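Local coordinates for protein polyketide synthase type I (Bacillus amyloliquefaciens, PDB 5KKU) that probably removes water from 3-hydroxyacyl intermediates as the N-terminal dehydratase domain of a polyketide synthase of the difficidin assembly line, at residues A[182-185]-A[186-189]; A[127-130]-A[131-135]. All coordinates share one frame; numbering follows the deposited sequence.

Both contacts are local, between side chains three or four residues apart, each within its own continuous piece of chain, and their centres lie about 27 Å apart. Contact 1 sits at the surface, where helix 181-184 runs into the loop before helix 194-200; the side chain of Ala183 is about 11 Å from that of Asp198, the predicted proton donor. Contact 2 is a single short helix, 128-133, far from that site and partly buried, with Ile128 and Phe131 as its buried side chains. Each has a salt bridge, Glu184-Arg187 across a turn and Glu129-Lys133 along a helix. Contact 2 adds a capped helix start, whereas contact 1 adds a ring edge against a backbone oxygen.

Contact 1: A[182-185]-A[186-189]; sequences LAEG and FREK
Arg187 folds back on Glu184, and the two side chains lie side by side, pointing the same way. At the start of the arginine chain, CB rests 3.3 Å from Glu184 O. CG then leaves anti to the backbone N, and the first bend comes only at chi3 (62°), which turns the end of the chain onto the carboxylate. CD passes Glu184 OE1 at 3.3 Å. NE makes the main bond of the salt bridge, 2.8 Å to Glu184 OE1; this oxygen uses its syn lone pair and lies in the guanidinium plane. Further weak bonds run from NE and NH2 to Glu184 OE2, the latter at 3.2 Å, with the two flat groups 35° apart. NH1 bonds to Phe233 O, so the guanidinium is tied on two sides and its rotation is restricted. The Glu184 side chain, bent at chi2, also touches Lys235.

Phe186 turns a ring edge to the preceding helix: CD2 approaches Leu182 O at 3.3 Å, near the ring plane, while CE2 has a looser contact with Leu182 CD1. Phe186 N and Arg187 N hydrogen-bond to Ala183 O and Glu184 O, both at 3.2 Å, the second bond closing the turn that the salt bridge also spans. His193 NE2 bonds to Ala183 O as well. This is a type I beta turn from Glu184 to Arg187 with an i to i+3 salt bridge across it, leading out of helix 181-184 in the predicted C-terminal hotdog fold of a polyketide synthase dehydratase.

Contact 2: A[127-130]-A[131-135]; sequences NIEA and FMKNA
Among the flat groups, the Glu129 carboxylate is held in a salt bridge by Lys133 NZ, which meets OE2 nearly end-on at 3.0 Å, and the Asn134 amide brings ND2 within 3.0 Å of Ala130 O. With Phe131 CG anti to the backbone N (chi1 -164°), the side chain leads away from residues 127-130 and touches Tyr166 and Leu168 of strand 162-168 and Glu172 and Leu174 of strand 172-178. The Asn127 amide turns OD1 to Ala130 N at 3.0 Å, the donor standing 49° out of the amide carbonyl plane. This is the N-cap bond of helix 128-133, and it supplies an acceptor to a first-turn N-H. Asn127 also accepts through its backbone: Phe131 N bonds to its O at 3.0 Å, the first of a series of i to i+4 bonds that continues to Asn134 N on Ala130 O.

Glu129 and Lys133, one turn apart, run side by side, and the lysine chain stays extended beyond CG, with CG itself 3.5 Å from Glu129 O. On another side of the helix Ile128 CG2 touches Met132 SD at 4.1 Å. Both of these side chains also rest on Tyr238 of strand 236-248, while Ile128 and Glu129 touch Arg268.

Contact 1: A[182-185]-A[186-189]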
# COMPACT_ATOMS: atom_id res chain seq x y z
N LEU A 182 13.49 -12.39 6.53
CA LEU A 182 14.05 -11.59 5.45
C LEU A 182 13.49 -10.17 5.37
O LEU A 182 14.22 -9.21 5.35
CB LEU A 182 13.85 -12.29 4.12
CG LEU A 182 14.24 -11.49 2.91
CD1 LEU A 182 15.74 -11.46 2.82
CD2 LEU A 182 13.66 -12.11 1.68
N ALA A 183 12.17 -10.05 5.36
CA ALA A 183 11.51 -8.77 5.37
C ALA A 183 11.76 -7.98 6.60
O ALA A 183 11.85 -6.79 6.55
CB ALA A 183 10.03 -8.95 5.17
N GLU A 184 11.94 -8.66 7.71
CA GLU A 184 12.11 -8.02 8.98
C GLU A 184 13.41 -7.27 9.06
O GLU A 184 13.48 -6.27 9.71
CB GLU A 184 11.96 -9.04 10.10
CG GLU A 184 12.48 -8.58 11.42
CD GLU A 184 11.86 -7.30 11.88
OE1 GLU A 184 10.68 -7.09 11.62
OE2 GLU A 184 12.57 -6.50 12.46
N GLY A 185 14.43 -7.74 8.38
CA GLY A 185 15.72 -7.11 8.40
C GLY A 185 15.74 -5.73 7.77
O GLY A 185 16.64 -5.01 7.97
N PHE A 186 14.70 -5.38 7.01
CA PHE A 186 14.65 -4.10 6.36
C PHE A 186 13.71 -3.09 7.03
O PHE A 186 13.63 -1.97 6.65
CB PHE A 186 14.24 -4.30 4.93
CG PHE A 186 15.24 -5.02 4.07
CD1 PHE A 186 16.25 -4.35 3.44
CD2 PHE A 186 15.13 -6.37 3.87
CE1 PHE A 186 17.13 -5.01 2.66
CE2 PHE A 186 15.99 -7.04 3.07
CZ PHE A 186 17.01 -6.36 2.47
N ARG A 187 12.91 -3.63 7.95
CA ARG A 187 11.88 -2.89 8.66
C ARG A 187 12.46 -1.61 9.19
O ARG A 187 11.78 -0.58 9.29
CB ARG A 187 11.31 -3.72 9.81
CG ARG A 187 10.18 -3.05 10.57
CD ARG A 187 9.55 -3.99 11.58
NE ARG A 187 10.50 -4.42 12.60
CZ ARG A 187 10.95 -3.63 13.57
NH1 ARG A 187 10.55 -2.37 13.65
NH2 ARG A 187 11.82 -4.11 14.46
N GLU A 188 13.67 -1.52 9.58
CA GLU A 188 14.00 -0.22 10.00
C GLU A 188 14.61 0.53 8.84
O GLU A 188 14.94 1.64 9.01
CB GLU A 188 14.86 -0.26 11.25
CG GLU A 188 14.07 -0.76 12.44
CD GLU A 188 14.83 -0.88 13.73
OE1 GLU A 188 16.03 -0.97 13.72
OE2 GLU A 188 14.22 -0.90 14.78
N LYS A 189 14.71 -0.04 7.65
CA LYS A 189 15.38 0.75 6.65
C LYS A 189 14.36 1.54 5.90
O LYS A 189 14.65 2.51 5.28
CB LYS A 189 16.21 -0.12 5.73
CG LYS A 189 17.45 -0.65 6.41
CD LYS A 189 18.49 0.43 6.51
CE LYS A 189 19.67 0.03 7.36
NZ LYS A 189 19.92 -1.41 7.36

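Contact 2: A[127-130]-A[131-135]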
# COMPACT_ATOMS: atom_id res chain seq x y z
N ASN A 127 -7.96 -1.91 22.63
CA ASN A 127 -7.42 -2.98 23.41
C ASN A 127 -7.22 -4.20 22.54
O ASN A 127 -8.13 -4.94 22.33
CB ASN A 127 -8.31 -3.33 24.60
CG ASN A 127 -7.59 -4.16 25.65
OD1 ASN A 127 -6.93 -5.11 25.37
ND2 ASN A 127 -7.74 -3.76 26.86
N ILE A 128 -5.99 -4.39 22.09
CA ILE A 128 -5.65 -5.47 21.19
C ILE A 128 -5.95 -6.84 21.79
O ILE A 128 -6.60 -7.60 21.15
CB ILE A 128 -4.22 -5.35 20.63
CG1 ILE A 128 -4.16 -4.35 19.50
CG2 ILE A 128 -3.77 -6.63 19.97
CD1 ILE A 128 -4.36 -2.96 19.92
N GLU A 129 -5.48 -7.09 22.99
CA GLU A 129 -5.72 -8.32 23.67
C GLU A 129 -7.20 -8.64 23.84
O GLU A 129 -7.59 -9.74 23.61
CB GLU A 129 -5.16 -8.22 25.04
CG GLU A 129 -3.76 -8.62 25.31
CD GLU A 129 -3.64 -8.92 26.79
OE1 GLU A 129 -3.10 -8.12 27.53
OE2 GLU A 129 -4.19 -9.93 27.23
N ALA A 130 -7.95 -7.68 24.27
CA ALA A 130 -9.34 -7.88 24.47
C ALA A 130 -10.08 -8.18 23.18
O ALA A 130 -10.96 -8.95 23.18
CB ALA A 130 -9.95 -6.71 25.19
N PHE A 131 -9.69 -7.52 22.09
CA PHE A 131 -10.27 -7.75 20.78
C PHE A 131 -10.05 -9.18 20.36
O PHE A 131 -10.94 -9.81 19.91
CB PHE A 131 -9.73 -6.81 19.72
CG PHE A 131 -10.57 -6.77 18.47
CD1 PHE A 131 -10.42 -7.69 17.48
CD2 PHE A 131 -11.52 -5.81 18.31
CE1 PHE A 131 -11.21 -7.68 16.37
CE2 PHE A 131 -12.30 -5.77 17.20
CZ PHE A 131 -12.13 -6.70 16.21
N MET A 132 -8.84 -9.66 20.50
CA MET A 132 -8.49 -11.02 20.13
C MET A 132 -9.20 -12.11 20.94
O MET A 132 -9.70 -13.04 20.40
CB MET A 132 -7.00 -11.25 20.20
CG MET A 132 -6.17 -10.64 19.09
SD MET A 132 -4.42 -10.67 19.43
CE MET A 132 -3.71 -10.44 17.85
N LYS A 133 -9.24 -11.95 22.26
CA LYS A 133 -9.84 -12.90 23.16
C LYS A 133 -11.33 -12.94 23.09
O LYS A 133 -11.91 -13.89 23.38
CB LYS A 133 -9.39 -12.67 24.58
CG LYS A 133 -7.95 -12.99 24.82
CD LYS A 133 -7.45 -12.61 26.18
CE LYS A 133 -6.19 -13.34 26.50
NZ LYS A 133 -5.38 -12.65 27.52
N ASN A 134 -11.92 -11.86 22.65
CA ASN A 134 -13.33 -11.81 22.55
C ASN A 134 -13.87 -11.78 21.13
O ASN A 134 -14.98 -11.51 20.90
CB ASN A 134 -13.82 -10.66 23.38
CG ASN A 134 -13.41 -10.77 24.81
OD1 ASN A 134 -13.58 -11.75 25.44
ND2 ASN A 134 -12.88 -9.74 25.32
N ALA A 135 -12.90 -12.05 20.30
CA ALA A 135 -13.07 -12.51 19.02
C ALA A 135 -13.89 -13.75 18.99
O ALA A 135 -13.98 -14.68 19.66
CB ALA A 135 -11.81 -12.61 18.20